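Local coordinates for protein arginyl-tRNA synthetase (Campylobacter jejuni, PDB 3FNR) that attaches arginine to its cognate tRNA at the expense of ATP, releasing AMP and diphosphate, as a monomeric class I aminoacyl-tRNA synthetase, at residues F7-A12 against L428-S433; L92-S97 against E129-E134; H344-Q349 against K412-N417; A352-K357 against K418-A423. The protein carries 1 engineered substitution. One frame throughout, in Å; residues are numbered along the deposited sequence.

Three of the four contacts gather at one end of the molecule. The centres of interactions 1 and 3 lie about 15 Å apart. Those of interactions 1 and 4 are about 16 Å apart, and those of interactions 3 and 4 about 11 Å. The centre of interaction 2 lies about 62 to 69 Å from theirs, across the chain's centre, within the catalytic domain. Helix 336-353 serves interactions 3 and 4, whose segments alternate along the sequence and share a sulfate. Interaction 1 ties helix 5-17 to helix 425-445 and so encloses the other three in sequence; its Phe432 packs against both Tyr414 and Val419. The N-terminal helix is thereby joined to the helical DALR anticodon-binding domain.

Interaction 1 of 4, residues F7-A12 against L428-S433; sequences FLNELA and LLKLFS
Lys430 NZ and Asn9 OD1 make the one hydrogen bond between the helical segments 7-12 and 428-433, at 2.6 Å. The ammonium group lies somewhat off the amide carbonyl plane, by 24°, and the C=O...N angle is 135°. Only one branch of the amide does the gripping, since Asn9 ND2 stays 4.0 Å from Lys430 NZ. The two side chains meet at about a right angle, the lysine arriving end-on while the asparagine lies across its path. Behind the charged tip, Lys430 CE approaches the methyl of Ala12, with CE to Ala12 CB at 4.2 Å, nearly one helical turn beyond Asn9.

The nearest CA atoms, those of Ala12 and Leu431, are 8.4 Å apart, and it is the extended lysine, its CG anti to the backbone N (chi1 -169°), that spans the distance. Here the N-terminal helix 5-17 is joined to helix 425-445 of the DALR anticodon-binding domain, a helical bundle placed near the end of the sequence in this synthetase.

All three touching residues are buried. Beyond Asn9 OD1 the ammonium group also bonds to Asn13 OD1 and to the backbone oxygens of Met362 and Ala364. These four neutral oxygens are one more than its three N-H, so at least one hydrogen is probably shared, and together they probably offset the cost of burying the charge. Leu366 lies against both Asn9 and Lys430. At the root of the lysine, Ser433 OG turns back to Lys430 O at 2.6 Å within the same helix, and Leu431 beside it packs on Leu377 of helix 371-381.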
loop_
_atom_site.group_PDB
_atom_site.type_symbol
_atom_site.label_atom_id
_atom_site.label_comp_id
_atom_site.label_asym_id
_atom_site.label_seq_id
_atom_site.Cartn_x
_atom_site.Cartn_y
_atom_site.Cartn_z
ATOM N N PHE A 7 18.890 -24.057 22.942
ATOM C CA PHE A 7 19.015 -23.528 21.586
ATOM C C PHE A 7 18.171 -22.269 21.419
ATOM O O PHE A 7 18.686 -21.225 21.022
ATOM C CB PHE A 7 18.621 -24.590 20.551
ATOM C CG PHE A 7 18.759 -24.127 19.113
ATOM C CD1 PHE A 7 20.018 -23.994 18.526
ATOM C CD2 PHE A 7 17.627 -23.832 18.349
ATOM C CE1 PHE A 7 20.151 -23.567 17.202
ATOM C CE2 PHE A 7 17.748 -23.399 17.020
ATOM C CZ PHE A 7 19.016 -23.270 16.446
ATOM N N LEU A 8 16.887 -22.368 21.755
ATOM C CA LEU A 8 15.973 -21.222 21.717
ATOM C C LEU A 8 16.445 -20.034 22.562
ATOM O O LEU A 8 16.269 -18.876 22.165
ATOM C CB LEU A 8 14.565 -21.640 22.133
ATOM C CG LEU A 8 13.778 -22.641 21.275
ATOM C CD1 LEU A 8 12.495 -23.028 21.988
ATOM C CD2 LEU A 8 13.464 -22.099 19.877
ATOM N N ASN A 9 17.050 -20.317 23.716
ATOM C CA ASN A 9 17.616 -19.262 24.559
ATOM C C ASN A 9 18.752 -18.533 23.850
ATOM O O ASN A 9 18.859 -17.315 23.946
ATOM C CB ASN A 9 18.119 -19.819 25.892
ATOM C CG ASN A 9 18.608 -18.737 26.830
ATOM O OD1 ASN A 9 17.885 -17.786 27.137
ATOM N ND2 ASN A 9 19.840 -18.877 27.294
ATOM N N GLU A 10 19.587 -19.279 23.130
ATOM C CA GLU A 10 20.661 -18.670 22.351
ATOM C C GLU A 10 20.113 -17.747 21.269
ATOM O O GLU A 10 20.607 -16.633 21.102
ATOM C CB GLU A 10 21.619 -19.718 21.771
ATOM C CG GLU A 10 22.669 -20.222 22.773
ATOM C CD GLU A 10 23.237 -19.116 23.662
ATOM O OE1 GLU A 10 23.885 -18.180 23.135
ATOM O OE2 GLU A 10 23.031 -19.188 24.894
ATOM N N LEU A 11 19.074 -18.206 20.572
ATOM C CA LEU A 11 18.352 -17.379 19.596
ATOM C C LEU A 11 17.725 -16.150 20.248
ATOM O O LEU A 11 17.754 -15.055 19.676
ATOM C CB LEU A 11 17.277 -18.195 18.868
ATOM C CG LEU A 11 17.721 -19.299 17.897
ATOM C CD1 LEU A 11 16.519 -19.830 17.130
ATOM C CD2 LEU A 11 18.793 -18.815 16.916
ATOM N N ALA A 12 17.176 -16.334 21.450
ATOM C CA ALA A 12 16.611 -15.230 22.228
ATOM C C ALA A 12 17.683 -14.204 22.564
ATOM O O ALA A 12 17.460 -13.004 22.412
ATOM C CB ALA A 12 15.941 -15.741 23.485
ATOM N N LEU A 428 10.518 -15.328 32.985
ATOM C CA LEU A 428 9.234 -14.884 32.449
ATOM C C LEU A 428 9.333 -13.507 31.796
ATOM O O LEU A 428 8.807 -13.301 30.710
ATOM C CB LEU A 428 8.165 -14.896 33.539
ATOM C CG LEU A 428 7.848 -16.280 34.119
ATOM C CD1 LEU A 428 7.021 -16.153 35.395
ATOM C CD2 LEU A 428 7.128 -17.136 33.098
ATOM N N LEU A 429 10.016 -12.579 32.456
ATOM C CA LEU A 429 10.265 -11.263 31.880
ATOM C C LEU A 429 11.032 -11.337 30.558
ATOM O O LEU A 429 10.658 -10.665 29.597
ATOM C CB LEU A 429 10.989 -10.358 32.878
ATOM C CG LEU A 429 10.154 -9.877 34.069
ATOM C CD1 LEU A 429 11.021 -9.081 35.036
ATOM C CD2 LEU A 429 8.943 -9.058 33.623
ATOM N N LYS A 430 12.082 -12.159 30.505
ATOM C CA LYS A 430 12.884 -12.308 29.283
ATOM C C LYS A 430 12.026 -12.871 28.150
ATOM O O LYS A 430 12.092 -12.387 27.013
ATOM C CB LYS A 430 14.105 -13.195 29.516
ATOM C CG LYS A 430 15.120 -13.173 28.368
ATOM C CD LYS A 430 16.238 -14.184 28.589
ATOM C CE LYS A 430 17.064 -14.398 27.339
ATOM N NZ LYS A 430 18.273 -15.221 27.626
ATOM N N LEU A 431 11.215 -13.874 28.481
ATOM C CA LEU A 431 10.227 -14.397 27.566
ATOM C C LEU A 431 9.367 -13.252 27.040
ATOM O O LEU A 431 9.239 -13.087 25.830
ATOM C CB LEU A 431 9.345 -15.443 28.250
ATOM C CG LEU A 431 8.162 -15.969 27.429
ATOM C CD1 LEU A 431 8.636 -16.625 26.158
ATOM C CD2 LEU A 431 7.327 -16.946 28.221
ATOM N N PHE A 432 8.818 -12.458 27.958
ATOM C CA PHE A 432 7.912 -11.362 27.612
ATOM C C PHE A 432 8.596 -10.329 26.728
ATOM O O PHE A 432 7.980 -9.813 25.795
ATOM C CB PHE A 432 7.354 -10.695 28.875
ATOM C CG PHE A 432 6.281 -11.495 29.582
ATOM C CD1 PHE A 432 5.456 -10.874 30.508
ATOM C CD2 PHE A 432 6.088 -12.853 29.321
ATOM C CE1 PHE A 432 4.473 -11.587 31.173
ATOM C CE2 PHE A 432 5.109 -13.581 29.989
ATOM C CZ PHE A 432 4.299 -12.946 30.913
ATOM N N SER A 433 9.875 -10.061 27.002
ATOM C CA SER A 433 10.639 -9.061 26.253
ATOM C C SER A 433 10.784 -9.476 24.802
ATOM O O SER A 433 10.813 -8.633 23.907
ATOM C CB SER A 433 12.017 -8.827 26.870
ATOM O OG SER A 433 12.889 -9.902 26.587
#

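Interaction 2 of 4, residues L92-S97 against E129-E134; sequences LSVKES and EFFSEE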
loop_
_atom_site.group_PDB
_atom_site.type_symbol
_atom_site.label_atom_id
_atom_site.label_comp_id
_atom_site.label_asym_id
_atom_site.label_seq_id
_atom_site.Cartn_x
_atom_site.Cartn_y
_atom_site.Cartn_z
ATOM N N LEU A 92 -15.345 26.566 -13.066
ATOM C CA LEU A 92 -16.796 26.554 -12.926
ATOM C C LEU A 92 -17.255 26.817 -11.491
ATOM O O LEU A 92 -18.243 27.524 -11.272
ATOM C CB LEU A 92 -17.365 25.232 -13.451
ATOM C CG LEU A 92 -17.874 25.142 -14.898
ATOM C CD1 LEU A 92 -16.959 25.812 -15.926
ATOM C CD2 LEU A 92 -18.118 23.688 -15.278
ATOM N N SER A 93 -16.527 26.267 -10.521
ATOM C CA SER A 93 -16.858 26.490 -9.116
ATOM C C SER A 93 -16.382 27.855 -8.601
ATOM O O SER A 93 -16.899 28.345 -7.595
ATOM C CB SER A 93 -16.350 25.352 -8.227
ATOM O OG SER A 93 -14.966 25.471 -7.984
ATOM N N VAL A 94 -15.398 28.453 -9.279
ATOM C CA VAL A 94 -15.033 29.860 -9.049
ATOM C C VAL A 94 -16.195 30.747 -9.515
ATOM O O VAL A 94 -16.599 31.674 -8.811
ATOM C CB VAL A 94 -13.683 30.252 -9.746
ATOM C CG1 VAL A 94 -13.588 31.756 -10.019
ATOM C CG2 VAL A 94 -12.491 29.815 -8.910
ATOM N N LYS A 95 -16.747 30.418 -10.682
ATOM C CA LYS A 95 -17.850 31.167 -11.278
ATOM C C LYS A 95 -19.154 31.134 -10.471
ATOM O O LYS A 95 -19.871 32.135 -10.412
ATOM C CB LYS A 95 -18.106 30.691 -12.711
ATOM C CG LYS A 95 -17.118 31.227 -13.739
ATOM C CD LYS A 95 -17.483 30.785 -15.154
ATOM C CE LYS A 95 -16.588 31.448 -16.195
ATOM N NZ LYS A 95 -16.822 30.918 -17.572
ATOM N N GLU A 96 -19.453 30.001 -9.838
ATOM C CA GLU A 96 -20.741 29.844 -9.162
ATOM C C GLU A 96 -20.708 30.041 -7.649
ATOM O O GLU A 96 -21.638 30.615 -7.084
ATOM C CB GLU A 96 -21.383 28.500 -9.506
ATOM C CG GLU A 96 -22.907 28.523 -9.455
ATOM C CD GLU A 96 -23.539 27.189 -9.817
ATOM O OE1 GLU A 96 -24.363 27.159 -10.757
ATOM O OE2 GLU A 96 -23.214 26.173 -9.162
ATOM N N SER A 97 -19.651 29.569 -6.992
ATOM C CA SER A 97 -19.566 29.669 -5.529
ATOM C C SER A 97 -18.819 30.914 -5.033
ATOM O O SER A 97 -19.003 31.336 -3.888
ATOM C CB SER A 97 -18.991 28.381 -4.906
ATOM O OG SER A 97 -17.578 28.306 -5.012
ATOM N N GLU A 129 -9.348 38.275 -12.749
ATOM C CA GLU A 129 -9.005 38.491 -14.159
ATOM C C GLU A 129 -8.661 37.210 -14.920
ATOM O O GLU A 129 -9.003 37.074 -16.100
ATOM C CB GLU A 129 -7.814 39.455 -14.254
ATOM C CG GLU A 129 -7.763 40.520 -13.154
ATOM C CD GLU A 129 -6.356 41.037 -12.891
ATOM O OE1 GLU A 129 -5.912 40.971 -11.724
ATOM O OE2 GLU A 129 -5.694 41.506 -13.846
ATOM N N PHE A 130 -8.097 36.258 -14.194
ATOM C CA PHE A 130 -7.498 35.061 -14.749
ATOM C C PHE A 130 -8.533 34.096 -15.277
ATOM O O PHE A 130 -8.303 33.344 -16.186
ATOM C CB PHE A 130 -6.717 34.395 -13.648
ATOM C CG PHE A 130 -5.909 33.243 -14.092
ATOM C CD1 PHE A 130 -4.739 33.428 -14.770
ATOM C CD2 PHE A 130 -6.289 31.970 -13.791
ATOM C CE1 PHE A 130 -3.997 32.372 -15.159
ATOM C CE2 PHE A 130 -5.544 30.933 -14.180
ATOM C CZ PHE A 130 -4.398 31.132 -14.863
ATOM N N PHE A 131 -9.690 34.129 -14.677
ATOM C CA PHE A 131 -10.681 33.072 -14.843
ATOM C C PHE A 131 -11.525 33.146 -16.117
ATOM O O PHE A 131 -12.692 33.541 -16.100
ATOM C CB PHE A 131 -11.512 32.906 -13.568
ATOM C CG PHE A 131 -10.699 32.430 -12.407
ATOM C CD1 PHE A 131 -10.174 33.334 -11.493
ATOM C CD2 PHE A 131 -10.408 31.077 -12.256
ATOM C CE1 PHE A 131 -9.392 32.898 -10.430
ATOM C CE2 PHE A 131 -9.629 30.631 -11.193
ATOM C CZ PHE A 131 -9.120 31.546 -10.279
ATOM N N SER A 132 -10.895 32.739 -17.216
ATOM C CA SER A 132 -11.550 32.579 -18.511
ATOM C C SER A 132 -11.122 31.250 -19.136
ATOM O O SER A 132 -10.142 30.643 -18.689
ATOM C CB SER A 132 -11.213 33.755 -19.439
ATOM O OG SER A 132 -9.813 33.943 -19.568
ATOM N N GLU A 133 -11.849 30.819 -20.172
ATOM C CA GLU A 133 -11.625 29.528 -20.848
ATOM C C GLU A 133 -10.230 29.311 -21.446
ATOM O O GLU A 133 -9.823 28.167 -21.662
ATOM C CB GLU A 133 -12.676 29.298 -21.939
ATOM C CG GLU A 133 -13.975 28.674 -21.456
ATOM C CD GLU A 133 -14.769 28.027 -22.583
ATOM O OE1 GLU A 133 -14.154 27.385 -23.466
ATOM O OE2 GLU A 133 -16.014 28.152 -22.582
ATOM N N GLU A 134 -9.511 30.398 -21.714
ATOM C CA GLU A 134 -8.167 30.311 -22.287
ATOM C C GLU A 134 -7.104 29.921 -21.263
ATOM O O GLU A 134 -6.038 29.421 -21.630
ATOM C CB GLU A 134 -7.783 31.605 -23.027
ATOM C CG GLU A 134 -7.646 32.847 -22.158
ATOM C CD GLU A 134 -7.483 34.113 -22.979
ATOM O OE1 GLU A 134 -6.445 34.798 -22.827
ATOM O OE2 GLU A 134 -8.391 34.420 -23.781
#
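Val94, on helix 80-98, and Phe131, in the loop before helix 136-157, bring the two segments together through a branched aliphatic tip laid over an aromatic face. Starting from CB, which points toward the loop, the valine divides into two methyls that share one side of the ring. CG1, anti to the backbone N (chi1 156°), sits over the inner part: it is 3.9 Å from the ring centroid and 15° off the normal, which meets the definition of a CH-pi contact. Its nearest ring atom is Phe131 CG, at 3.8 Å. CG2 covers the outer part instead, 3.8 Å from Phe131 CE2 and 4.0 Å from CZ. Together the methyls span the ring from its root to its far end.

Next to the valine, Lys95 adds a slighter touch, its CE lying 4.4 Å from Phe131 O. Phe131 also packs on Ala122 and Phe123 of helix 113-126 and on Leu139 of helix 136-157, so its ring is shared among three helices. The Ser132 N to Phe130 O bond of 2.9 Å places it at the centre of an inverse gamma turn, a three-residue kink in the loop linking helix 113-126 to helix 136-157.

Interaction 3 of 4, residues H344-Q349 against K412-N417; sequences HARIHQ and KFYNEN. With SO4 (sulfate ion), chain D.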
loop_
_atom_site.group_PDB
_atom_site.type_symbol
_atom_site.label_atom_id
_atom_site.label_comp_id
_atom_site.label_asym_id
_atom_site.label_seq_id
_atom_site.Cartn_x
_atom_site.Cartn_y
_atom_site.Cartn_z
ATOM N N HIS A 344 1.389 -5.992 24.044
ATOM C CA HIS A 344 2.627 -5.229 24.096
ATOM C C HIS A 344 2.685 -4.296 25.316
ATOM O O HIS A 344 3.709 -4.229 26.002
ATOM C CB HIS A 344 2.799 -4.427 22.796
ATOM C CG HIS A 344 4.139 -3.778 22.664
ATOM N ND1 HIS A 344 4.384 -2.490 23.083
ATOM C CD2 HIS A 344 5.316 -4.249 22.187
ATOM C CE1 HIS A 344 5.653 -2.190 22.860
ATOM N NE2 HIS A 344 6.239 -3.240 22.315
ATOM N N ALA A 345 1.581 -3.592 25.576
ATOM C CA ALA A 345 1.457 -2.679 26.719
ATOM C C ALA A 345 1.491 -3.415 28.065
ATOM O O ALA A 345 2.075 -2.927 29.031
ATOM C CB ALA A 345 0.185 -1.857 26.602
ATOM N N ARG A 346 0.865 -4.589 28.111
ATOM C CA ARG A 346 0.850 -5.430 29.302
ATOM C C ARG A 346 2.265 -5.854 29.704
ATOM O O ARG A 346 2.594 -5.882 30.896
ATOM C CB ARG A 346 -0.056 -6.641 29.073
ATOM C CG ARG A 346 -0.795 -7.091 30.304
ATOM C CD ARG A 346 -2.292 -7.218 30.109
ATOM N NE ARG A 346 -2.725 -8.508 29.579
ATOM C CZ ARG A 346 -2.992 -9.592 30.309
ATOM N NH1 ARG A 346 -2.858 -9.582 31.629
ATOM N NH2 ARG A 346 -3.393 -10.702 29.704
ATOM N N ILE A 347 3.103 -6.145 28.704
ATOM C CA ILE A 347 4.519 -6.487 28.912
ATOM C C ILE A 347 5.296 -5.289 29.440
ATOM O O ILE A 347 6.072 -5.415 30.390
ATOM C CB ILE A 347 5.185 -7.019 27.611
ATOM C CG1 ILE A 347 4.578 -8.365 27.233
ATOM C CG2 ILE A 347 6.706 -7.174 27.783
ATOM C CD1 ILE A 347 4.652 -8.729 25.783
ATOM N N HIS A 348 5.074 -4.128 28.828
ATOM C CA HIS A 348 5.725 -2.886 29.247
ATOM C C HIS A 348 5.418 -2.550 30.709
ATOM O O HIS A 348 6.304 -2.123 31.453
ATOM C CB HIS A 348 5.314 -1.730 28.331
ATOM C CG HIS A 348 6.038 -0.451 28.614
ATOM N ND1 HIS A 348 7.302 -0.189 28.130
ATOM C CD2 HIS A 348 5.678 0.636 29.338
ATOM C CE1 HIS A 348 7.688 1.008 28.539
ATOM N NE2 HIS A 348 6.722 1.528 29.274
ATOM N N GLN A 349 4.170 -2.776 31.112
ATOM C CA GLN A 349 3.716 -2.503 32.473
ATOM C C GLN A 349 4.251 -3.473 33.522
ATOM O O GLN A 349 4.596 -3.046 34.625
ATOM C CB GLN A 349 2.187 -2.436 32.530
ATOM C CG GLN A 349 1.622 -1.008 32.517
ATOM C CD GLN A 349 2.138 -0.152 31.363
ATOM O OE1 GLN A 349 3.013 0.700 31.546
ATOM N NE2 GLN A 349 1.597 -0.378 30.170
ATOM N N LYS A 412 -3.287 -15.246 27.315
ATOM C CA LYS A 412 -3.669 -16.442 28.035
ATOM C C LYS A 412 -2.539 -16.902 28.965
ATOM O O LYS A 412 -2.783 -17.199 30.132
ATOM C CB LYS A 412 -4.083 -17.546 27.064
ATOM C CG LYS A 412 -4.845 -18.673 27.738
ATOM C CD LYS A 412 -4.663 -20.009 27.029
ATOM C CE LYS A 412 -5.571 -21.083 27.637
ATOM N NZ LYS A 412 -5.433 -21.191 29.119
ATOM N N PHE A 413 -1.306 -16.917 28.468
ATOM C CA PHE A 413 -0.159 -17.254 29.311
ATOM C C PHE A 413 -0.027 -16.346 30.534
ATOM O O PHE A 413 0.111 -16.836 31.653
ATOM C CB PHE A 413 1.148 -17.250 28.518
ATOM C CG PHE A 413 2.344 -17.677 29.326
ATOM C CD1 PHE A 413 3.231 -16.736 29.843
ATOM C CD2 PHE A 413 2.577 -19.026 29.580
ATOM C CE1 PHE A 413 4.328 -17.141 30.599
ATOM C CE2 PHE A 413 3.673 -19.439 30.323
ATOM C CZ PHE A 413 4.547 -18.511 30.833
ATOM N N TYR A 414 -0.062 -15.033 30.319
ATOM C CA TYR A 414 0.146 -14.077 31.409
ATOM C C TYR A 414 -0.988 -14.088 32.440
ATOM O O TYR A 414 -0.752 -13.846 33.620
ATOM C CB TYR A 414 0.412 -12.677 30.852
ATOM C CG TYR A 414 0.722 -11.598 31.877
ATOM C CD1 TYR A 414 0.256 -10.309 31.688
ATOM C CD2 TYR A 414 1.486 -11.855 33.027
ATOM C CE1 TYR A 414 0.516 -9.302 32.599
ATOM C CE2 TYR A 414 1.748 -10.840 33.957
ATOM C CZ TYR A 414 1.257 -9.565 33.724
ATOM O OH TYR A 414 1.489 -8.530 34.597
ATOM N N ASN A 415 -2.203 -14.405 31.995
ATOM C CA ASN A 415 -3.343 -14.557 32.884
ATOM C C ASN A 415 -3.159 -15.719 33.846
ATOM O O ASN A 415 -3.654 -15.679 34.981
ATOM C CB ASN A 415 -4.628 -14.778 32.081
ATOM C CG ASN A 415 -5.099 -13.515 31.358
ATOM O OD1 ASN A 415 -4.533 -12.430 31.519
ATOM N ND2 ASN A 415 -6.124 -13.665 30.540
ATOM N N GLU A 416 -2.447 -16.746 33.385
ATOM C CA GLU A 416 -2.320 -17.985 34.129
ATOM C C GLU A 416 -0.993 -18.078 34.871
ATOM O O GLU A 416 -0.741 -19.059 35.573
ATOM C CB GLU A 416 -2.485 -19.199 33.208
ATOM C CG GLU A 416 -3.787 -19.263 32.380
ATOM C CD GLU A 416 -5.072 -19.264 33.207
ATOM O OE1 GLU A 416 -6.060 -18.636 32.763
ATOM O OE2 GLU A 416 -5.112 -19.897 34.285
ATOM N N ASN A 417 -0.144 -17.071 34.707
ATOM C CA ASN A 417 1.188 -17.113 35.289
ATOM C C ASN A 417 1.546 -15.852 36.061
ATOM O O ASN A 417 1.528 -14.748 35.515
ATOM C CB ASN A 417 2.246 -17.419 34.223
ATOM C CG ASN A 417 2.170 -18.856 33.715
ATOM O OD1 ASN A 417 2.871 -19.741 34.205
ATOM N ND2 ASN A 417 1.314 -19.089 32.735
HETATM S S SO4 D . 1.899 -10.207 37.990
HETATM O O1 SO4 D . 3.311 -10.086 38.307
HETATM O O2 SO4 D . 1.530 -9.115 37.097
HETATM O O3 SO4 D . 1.627 -11.491 37.360
HETATM O O4 SO4 D . 1.123 -10.134 39.219
HETATM O O HOH W 1 0.529 -5.597 32.964
#
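Arg346 NH2 donates to Asn415 OD1 at 2.8 Å with an N-H...O angle of 153°, a sound hydrogen bond between segments 344-349 and 412-417. The donor stands above the amide carbonyl plane, 39° out of it, while the oxygen lies at the guanidinium edge. A second, weak bond runs from Arg346 NH1 to the same oxygen, at 3.3 Å, making OD1 the point on which both terminal nitrogens converge. His411 ND1 also accepts from NH2, which should limit rotation of the guanidinium.

Tyr414 OH donates to a sulfate oxygen, O2, at 2.6 Å; the ion probably comes from the crystallisation liquor. A water donates to Arg346 O and, weakly, to the same hydroxyl, forming a loose bridge between the segments. Helices 336-353 and 398-416, both in the DALR anticodon-binding domain, are thus tied side by side at a solvent-facing seam.

Packing completes the contact. Tyr414 CD1 lies over one face of the guanidinium, 3.2 Å from Arg346 NH1, but the two planes are inclined by 39°, so this is no parallel stack. Arg346 CG lies at the ring's edge, 3.4 Å from Tyr414 CE1; beyond it the chain bends at chi2 and chi3, which carries the guanidinium back against Tyr414 CD1 and Asn415. Tyr414 leaves its backbone toward segment 344-349, and Phe432 of helix 425-445 meets its ring edge-to-face.

Interaction 4 of 4, residues A352-K357 against K418-A423; sequences AKAGKK and KVVGSA. With SO4 (sulfate ion), chain D.
Val420 supplies the apolar part of the contact with Lys353 and Ala354. One methyl does most of the touching: Val420 CG2 is 3.9 Å from Ala354 CB and also 3.9 Å from Lys353 CD. The other branch, Val420 CG1, comes within 4.0 Å of Ala354 CA. Lys353 has CG anti to its backbone N (chi1 -176°) and stays extended, so its aliphatic stem passes alongside the valine before the ammonium group emerges beyond it.

Polar contacts centre on a sulfate ion, probably taken from the crystallisation liquor. Val420 N gives it a nearly straight bond, to O1 at 2.7 Å and 165°, while Val419 N reaches O3 at 3.0 Å and O1 more weakly. Lys353 NZ adds a bond to O4 at 3.2 Å and a weak one to O2. Two successive backbone N-H groups and an ammonium from the other segment thus hold one anion between them, and Tyr414 OH completes the set.

Backbone turns shape both partners. Val419 to Ser422 is a type II beta turn, in which Ser422 N and OG both bond to Val419 O. Gly355, with positive phi, is the C-prime residue of a Schellman motif, with Lys356 N bonded to Phe351 O. The contact therefore sets the end of helix 336-353 against the loop joining helices 398-416 and 425-445, where Lys356 forms a salt bridge to Glu425 and Val419 packs on Leu429 and Phe432.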
loop_
_atom_site.group_PDB
_atom_site.type_symbol
_atom_site.label_atom_id
_atom_site.label_comp_id
_atom_site.label_asym_id
_atom_site.label_seq_id
_atom_site.Cartn_x
_atom_site.Cartn_y
_atom_site.Cartn_z
ATOM N N ALA A 352 7.668 -2.463 34.447
ATOM C CA ALA A 352 7.644 -1.283 35.301
ATOM C C ALA A 352 7.275 -1.680 36.725
ATOM O O ALA A 352 7.833 -1.148 37.685
ATOM C CB ALA A 352 6.660 -0.258 34.758
ATOM N N LYS A 353 6.343 -2.626 36.840
ATOM C CA LYS A 353 5.915 -3.182 38.122
ATOM C C LYS A 353 7.070 -3.890 38.843
ATOM O O LYS A 353 7.235 -3.740 40.058
ATOM C CB LYS A 353 4.743 -4.140 37.897
ATOM C CG LYS A 353 4.116 -4.725 39.149
ATOM C CD LYS A 353 2.972 -5.683 38.794
ATOM C CE LYS A 353 2.446 -6.418 40.029
ATOM N NZ LYS A 353 1.085 -6.993 39.816
ATOM N N ALA A 354 7.875 -4.631 38.084
ATOM C CA ALA A 354 9.025 -5.353 38.623
ATOM C C ALA A 354 10.227 -4.447 38.889
ATOM O O ALA A 354 11.191 -4.873 39.527
ATOM C CB ALA A 354 9.420 -6.488 37.682
ATOM N N GLY A 355 10.172 -3.211 38.392
ATOM C CA GLY A 355 11.277 -2.259 38.514
ATOM C C GLY A 355 12.520 -2.727 37.780
ATOM O O GLY A 355 13.641 -2.615 38.296
ATOM N N LYS A 356 12.319 -3.273 36.582
ATOM C CA LYS A 356 13.419 -3.817 35.791
ATOM C C LYS A 356 13.404 -3.350 34.339
ATOM O O LYS A 356 12.344 -3.072 33.768
ATOM C CB LYS A 356 13.429 -5.346 35.867
ATOM C CG LYS A 356 14.038 -5.896 37.143
ATOM C CD LYS A 356 13.836 -7.397 37.256
ATOM C CE LYS A 356 14.488 -7.944 38.514
ATOM N NZ LYS A 356 14.023 -9.322 38.829
ATOM N N LYS A 357 14.596 -3.246 33.760
ATOM C CA LYS A 357 14.746 -3.016 32.329
ATOM C C LYS A 357 15.049 -4.347 31.656
ATOM O O LYS A 357 15.437 -5.316 32.323
ATOM C CB LYS A 357 15.857 -2.001 32.046
ATOM C CG LYS A 357 15.477 -0.550 32.337
ATOM C CD LYS A 357 16.641 0.411 32.068
ATOM C CE LYS A 357 16.815 0.703 30.573
ATOM N NZ LYS A 357 17.952 1.629 30.293
ATOM N N LYS A 418 1.856 -16.027 37.340
ATOM C CA LYS A 418 2.284 -14.928 38.196
ATOM C C LYS A 418 3.728 -14.587 37.849
ATOM O O LYS A 418 4.550 -15.483 37.666
ATOM C CB LYS A 418 2.170 -15.348 39.663
ATOM C CG LYS A 418 1.722 -14.254 40.623
ATOM C CD LYS A 418 2.867 -13.346 41.040
ATOM C CE LYS A 418 2.665 -12.811 42.445
ATOM N NZ LYS A 418 3.320 -13.683 43.459
ATOM N N VAL A 419 4.043 -13.297 37.761
ATOM C CA VAL A 419 5.370 -12.878 37.300
ATOM C C VAL A 419 6.206 -12.198 38.377
ATOM O O VAL A 419 7.216 -12.758 38.812
ATOM C CB VAL A 419 5.284 -12.016 36.009
ATOM C CG1 VAL A 419 6.664 -11.504 35.582
ATOM C CG2 VAL A 419 4.655 -12.831 34.883
ATOM N N VAL A 420 5.787 -11.005 38.801
ATOM C CA VAL A 420 6.554 -10.193 39.750
ATOM C C VAL A 420 6.531 -10.880 41.110
ATOM O O VAL A 420 5.472 -11.260 41.592
ATOM C CB VAL A 420 6.002 -8.737 39.852
ATOM C CG1 VAL A 420 6.825 -7.894 40.826
ATOM C CG2 VAL A 420 5.982 -8.073 38.482
ATOM N N GLY A 421 7.711 -11.077 41.691
ATOM C CA GLY A 421 7.837 -11.743 42.981
ATOM C C GLY A 421 8.130 -13.231 42.905
ATOM O O GLY A 421 8.623 -13.814 43.879
ATOM N N SER A 422 7.841 -13.851 41.759
ATOM C CA SER A 422 8.054 -15.292 41.608
ATOM C C SER A 422 9.540 -15.628 41.458
ATOM O O SER A 422 10.344 -14.754 41.139
ATOM C CB SER A 422 7.235 -15.854 40.448
ATOM O OG SER A 422 7.887 -15.637 39.212
ATOM N N ALA A 423 9.897 -16.892 41.695
ATOM C CA ALA A 423 11.308 -17.323 41.710
ATOM C C ALA A 423 11.928 -17.339 40.328
ATOM O O ALA A 423 13.151 -17.383 40.192
ATOM C CB ALA A 423 11.449 -18.692 42.346
HETATM S S SO4 D . 1.899 -10.207 37.990
HETATM O O1 SO4 D . 3.311 -10.086 38.307
HETATM O O2 SO4 D . 1.530 -9.115 37.097
HETATM O O3 SO4 D . 1.627 -11.491 37.360
HETATM O O4 SO4 D . 1.123 -10.134 39.219
#